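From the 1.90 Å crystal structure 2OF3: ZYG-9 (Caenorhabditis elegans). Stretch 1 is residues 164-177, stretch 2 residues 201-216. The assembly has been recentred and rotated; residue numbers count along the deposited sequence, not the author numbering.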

# COMPACT_ATOMS: atom_id res chain seq x y z
N GLY A 164 4.71 9.07 4.55
CA GLY A 164 4.68 9.45 5.95
C GLY A 164 3.52 8.79 6.68
O GLY A 164 2.46 8.54 6.10
N PRO A 165 3.72 8.48 7.98
CA PRO A 165 2.67 7.88 8.80
C PRO A 165 1.33 8.57 8.84
O PRO A 165 0.29 7.90 8.83
CB PRO A 165 3.30 7.85 10.17
CG PRO A 165 4.69 7.50 9.84
CD PRO A 165 4.98 8.52 8.73
N LEU A 166 1.33 9.90 8.87
CA LEU A 166 0.06 10.59 8.94
C LEU A 166 -0.81 10.36 7.73
O LEU A 166 -2.01 10.23 7.86
CB LEU A 166 0.26 12.10 9.22
CG LEU A 166 -1.01 12.98 9.22
CD1 LEU A 166 -2.00 12.60 10.35
CD2 LEU A 166 -0.63 14.46 9.32
N LYS A 167 -0.24 10.33 6.54
CA LYS A 167 -1.06 10.09 5.35
C LYS A 167 -1.26 8.60 5.05
O LYS A 167 -2.20 8.26 4.36
CB LYS A 167 -0.46 10.74 4.09
CG LYS A 167 -0.43 12.27 4.06
CD LYS A 167 -1.82 12.88 3.87
CE LYS A 167 -1.77 14.45 3.66
NZ LYS A 167 -0.59 14.87 2.78
N MET A 168 -0.38 7.71 5.53
CA MET A 168 -0.56 6.26 5.37
C MET A 168 -1.64 5.66 6.28
O MET A 168 -2.38 4.77 5.88
CB MET A 168 0.77 5.54 5.62
CG MET A 168 1.85 5.64 4.44
SD MET A 168 1.45 4.87 2.84
CE MET A 168 1.74 3.19 3.29
N THR A 169 -1.73 6.17 7.51
CA THR A 169 -2.53 5.52 8.56
C THR A 169 -4.00 5.42 8.25
O THR A 169 -4.58 4.37 8.50
CB THR A 169 -2.26 6.15 9.93
OG1 THR A 169 -0.88 5.97 10.22
CG2 THR A 169 -3.12 5.52 11.08
N PRO A 170 -4.62 6.49 7.67
CA PRO A 170 -6.05 6.36 7.29
C PRO A 170 -6.35 5.16 6.35
O PRO A 170 -7.42 4.51 6.46
CB PRO A 170 -6.33 7.71 6.55
CG PRO A 170 -5.32 8.67 7.09
CD PRO A 170 -4.08 7.85 7.40
N MET A 171 -5.43 4.85 5.43
CA MET A 171 -5.61 3.72 4.50
C MET A 171 -5.38 2.41 5.26
O MET A 171 -6.07 1.43 5.01
CB MET A 171 -4.60 3.85 3.34
CG MET A 171 -5.01 4.97 2.27
SD MET A 171 -3.90 5.28 0.90
CE MET A 171 -2.47 5.73 1.73
N LEU A 172 -4.40 2.40 6.17
CA LEU A 172 -4.15 1.23 7.02
C LEU A 172 -5.34 0.98 7.95
O LEU A 172 -5.75 -0.18 8.10
CB LEU A 172 -2.87 1.38 7.82
CG LEU A 172 -1.61 1.28 6.98
CD1 LEU A 172 -0.52 1.92 7.79
CD2 LEU A 172 -1.29 -0.22 6.64
N LEU A 173 -5.94 2.05 8.51
CA LEU A 173 -7.20 1.92 9.31
C LEU A 173 -8.32 1.41 8.49
O LEU A 173 -9.08 0.50 8.93
CB LEU A 173 -7.57 3.24 10.07
CG LEU A 173 -6.58 3.72 11.14
CD1 LEU A 173 -6.92 5.15 11.60
CD2 LEU A 173 -6.49 2.74 12.41
N ASP A 174 -8.46 1.92 7.28
CA ASP A 174 -9.54 1.48 6.39
C ASP A 174 -9.43 -0.01 6.06
O ASP A 174 -10.43 -0.74 5.94
CB ASP A 174 -9.52 2.29 5.10
CG ASP A 174 -10.92 2.38 4.47
OD1 ASP A 174 -11.89 2.79 5.19
OD2 ASP A 174 -11.08 2.01 3.26
N ALA A 175 -8.19 -0.45 5.86
CA ALA A 175 -7.87 -1.88 5.64
C ALA A 175 -8.37 -2.80 6.72
O ALA A 175 -8.52 -3.95 6.48
CB ALA A 175 -6.37 -2.05 5.47
N LEU A 176 -8.60 -2.31 7.94
CA LEU A 176 -9.12 -3.13 9.03
C LEU A 176 -10.53 -3.60 8.81
O LEU A 176 -11.00 -4.51 9.49
CB LEU A 176 -9.04 -2.36 10.37
CG LEU A 176 -7.66 -1.89 10.77
CD1 LEU A 176 -7.71 -1.20 12.13
CD2 LEU A 176 -6.61 -3.05 10.72
N LYS A 177 -11.23 -2.99 7.85
CA LYS A 177 -12.61 -3.38 7.55
C LYS A 177 -12.61 -4.61 6.72
O LYS A 177 -13.64 -5.21 6.49
CB LYS A 177 -13.38 -2.23 6.88
CG LYS A 177 -13.71 -1.12 7.87
CD LYS A 177 -14.24 0.11 7.16
CE LYS A 177 -14.30 1.28 8.16
NZ LYS A 177 -14.13 2.56 7.38
N SER A 201 1.47 10.85 19.16
CA SER A 201 1.10 12.27 19.02
C SER A 201 0.95 12.75 17.56
O SER A 201 -0.05 13.43 17.24
CB SER A 201 2.06 13.18 19.80
OG SER A 201 1.78 14.52 19.44
N PRO A 202 1.90 12.36 16.67
CA PRO A 202 1.72 12.78 15.26
C PRO A 202 0.41 12.25 14.61
O PRO A 202 -0.01 12.79 13.57
CB PRO A 202 2.94 12.19 14.56
CG PRO A 202 3.93 11.87 15.64
CD PRO A 202 3.12 11.55 16.85
N LEU A 203 -0.24 11.26 15.25
CA LEU A 203 -1.39 10.57 14.68
C LEU A 203 -2.69 10.91 15.40
O LEU A 203 -3.75 10.34 15.10
CB LEU A 203 -1.15 9.05 14.68
CG LEU A 203 0.16 8.48 14.08
CD1 LEU A 203 0.11 6.94 14.05
CD2 LEU A 203 0.44 9.06 12.65
N LYS A 204 -2.62 11.86 16.33
CA LYS A 204 -3.75 12.17 17.19
C LYS A 204 -5.11 12.49 16.51
O LYS A 204 -6.16 12.15 17.10
CB LYS A 204 -3.39 13.27 18.18
CG LYS A 204 -2.48 12.79 19.35
CD LYS A 204 -2.94 11.48 20.08
CE LYS A 204 -2.59 11.50 21.60
NZ LYS A 204 -1.25 12.15 22.04
N SER A 205 -5.11 13.12 15.32
CA SER A 205 -6.38 13.45 14.61
C SER A 205 -7.09 12.22 14.05
O SER A 205 -8.27 12.29 13.64
CB SER A 205 -6.15 14.43 13.45
OG SER A 205 -5.28 13.87 12.45
N LEU A 206 -6.38 11.08 14.07
CA LEU A 206 -6.88 9.87 13.40
C LEU A 206 -7.65 8.89 14.30
O LEU A 206 -8.30 7.95 13.79
CB LEU A 206 -5.73 9.17 12.66
CG LEU A 206 -5.05 10.07 11.60
CD1 LEU A 206 -4.00 9.25 10.89
CD2 LEU A 206 -6.11 10.63 10.62
N SER A 207 -7.64 9.10 15.61
CA SER A 207 -8.44 8.22 16.47
C SER A 207 -7.96 6.74 16.33
O SER A 207 -8.78 5.82 16.21
CB SER A 207 -9.94 8.31 16.12
OG SER A 207 -10.51 9.52 16.61
N VAL A 208 -6.65 6.56 16.35
CA VAL A 208 -6.06 5.25 16.27
C VAL A 208 -6.52 4.37 17.46
O VAL A 208 -7.00 3.27 17.23
CB VAL A 208 -4.53 5.32 16.25
CG1 VAL A 208 -3.92 3.93 16.37
CG2 VAL A 208 -4.05 6.04 14.96
N GLU A 209 -6.38 4.86 18.69
CA GLU A 209 -6.73 4.04 19.88
C GLU A 209 -8.14 3.53 19.81
O GLU A 209 -8.37 2.34 19.98
CB GLU A 209 -6.48 4.76 21.20
CG GLU A 209 -5.11 5.37 21.35
CD GLU A 209 -5.04 6.85 20.88
OE1 GLU A 209 -5.75 7.26 19.93
OE2 GLU A 209 -4.24 7.60 21.46
N LYS A 210 -9.08 4.40 19.48
CA LYS A 210 -10.47 4.03 19.44
C LYS A 210 -10.85 3.11 18.29
O LYS A 210 -11.75 2.27 18.42
CB LYS A 210 -11.36 5.31 19.38
CG LYS A 210 -12.85 5.02 19.18
CD LYS A 210 -13.74 6.26 19.50
CE LYS A 210 -15.20 5.83 19.93
NZ LYS A 210 -15.35 5.44 21.43
N THR A 211 -10.19 3.29 17.13
CA THR A 211 -10.46 2.46 15.98
C THR A 211 -9.88 1.06 16.18
O THR A 211 -10.46 0.06 15.72
CB THR A 211 -9.83 3.09 14.70
OG1 THR A 211 -10.19 4.48 14.64
CG2 THR A 211 -10.34 2.41 13.47
N VAL A 212 -8.73 1.01 16.85
CA VAL A 212 -7.99 -0.24 16.99
C VAL A 212 -8.56 -1.10 18.15
O VAL A 212 -8.65 -2.32 18.05
CB VAL A 212 -6.46 0.01 17.11
CG1 VAL A 212 -5.71 -1.26 17.60
CG2 VAL A 212 -5.87 0.50 15.74
N ALA A 213 -8.95 -0.43 19.25
CA ALA A 213 -9.44 -1.13 20.45
C ALA A 213 -10.44 -2.29 20.22
O ALA A 213 -10.28 -3.32 20.84
CB ALA A 213 -10.00 -0.12 21.53
N PRO A 214 -11.48 -2.13 19.36
CA PRO A 214 -12.38 -3.28 19.19
C PRO A 214 -11.69 -4.57 18.69
O PRO A 214 -12.27 -5.66 18.84
CB PRO A 214 -13.36 -2.80 18.12
CG PRO A 214 -13.40 -1.32 18.30
CD PRO A 214 -11.98 -0.95 18.62
N PHE A 215 -10.51 -4.44 18.07
CA PHE A 215 -9.87 -5.61 17.46
C PHE A 215 -9.14 -6.47 18.48
O PHE A 215 -8.66 -7.55 18.14
CB PHE A 215 -9.00 -5.20 16.24
CG PHE A 215 -9.82 -4.71 15.06
CD1 PHE A 215 -10.42 -5.63 14.19
CD2 PHE A 215 -10.07 -3.30 14.88
CE1 PHE A 215 -11.21 -5.18 13.10
CE2 PHE A 215 -10.86 -2.83 13.82
CZ PHE A 215 -11.45 -3.78 12.91
N VAL A 216 -9.08 -6.01 19.74
CA VAL A 216 -8.61 -6.84 20.82
C VAL A 216 -9.55 -8.04 20.97
O VAL A 216 -9.11 -9.09 21.44
CB VAL A 216 -8.41 -6.03 22.17
CG1 VAL A 216 -7.93 -6.94 23.34
CG2 VAL A 216 -7.37 -4.88 21.97

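The two stretches pack through apolar side chains; no hydrogen bond or salt bridge crosses between them. Together they bury 571 Å². Helix 165-174 and helix 208-212 run nearly parallel, at 14°, but their axes come no closer than 11.3 Å. That gap is wide enough to be filled by side chains. Leu173, Leu206 and Leu176 have the most surface covered.

Leu206 precedes helix 208-212, and its CA-to-CB bond points toward stretch 1. With chi1 m and chi2 t, its CD1 reaches the side of helix 165-174. Leu206 CD1 lies 3.7 Å from Thr169 CB, 3.8 Å from Pro170 CD, 3.8 Å from Leu166 O and 3.9 Å from Leu166 CD1. A branched aliphatic side chain suits this place: Leu206 CD1 touches three residues, and Leu206 CD2 comes to 4.1 Å from Pro170 CG. Pro170 offers an apolar ring carbon, CD, on the nitrogen where other residues carry an amide hydrogen. The helix is kinked here, where neither Pro170 N nor Met171 N bonds to the turn before.

Thr169 also points toward stretch 2. Thr169 OG1 donates to Pro165 O at 2.7 Å, so the hydroxyl is satisfied within its own helix. Its methyl is free for packing, and Thr169 CG2 lies 4.0 Å from Val208 CG2. Nearby, Leu203 CD2 sits 4.0 Å from Pro165 CB. Leu166 starts sideways, but its end comes nearer, and its CD1 is 3.8 Å from Pro202 O.

Leu173 stands one helical turn beyond Thr169 and also points toward stretch 2. Its two methyls meet different neighbours. Leu173 CD1 lies 3.8 Å from Leu206 O and 4.3 Å from Leu206 CB. Leu173 CD2 lies 4.0 Å from Thr211 CG2 and 4.1 Å from Val212 CG2. Thr211 repeats the pattern of Thr169: Thr211 OG1 donates to Ser207 O in a very short bond of 2.5 Å, while its methyl faces the leucine.

Leu176 is buried and closes the far end of the contact. Its chi angles are m and t, as in Leu173. Leu176 CD1 is 4.4 Å from Val212 CG2, so Val212 CG2 packs against both leucines. Phe215 points toward stretch 1, and its ring tip reaches the backbone as well as the side chain: Phe215 CZ is 3.5 Å from Leu176 O and 3.8 Å from Leu176 CB. The carbonyl meets the ring obliquely. The long aromatic side chain lets Phe215 reach Leu176 from the 3-10 segment that follows the helix.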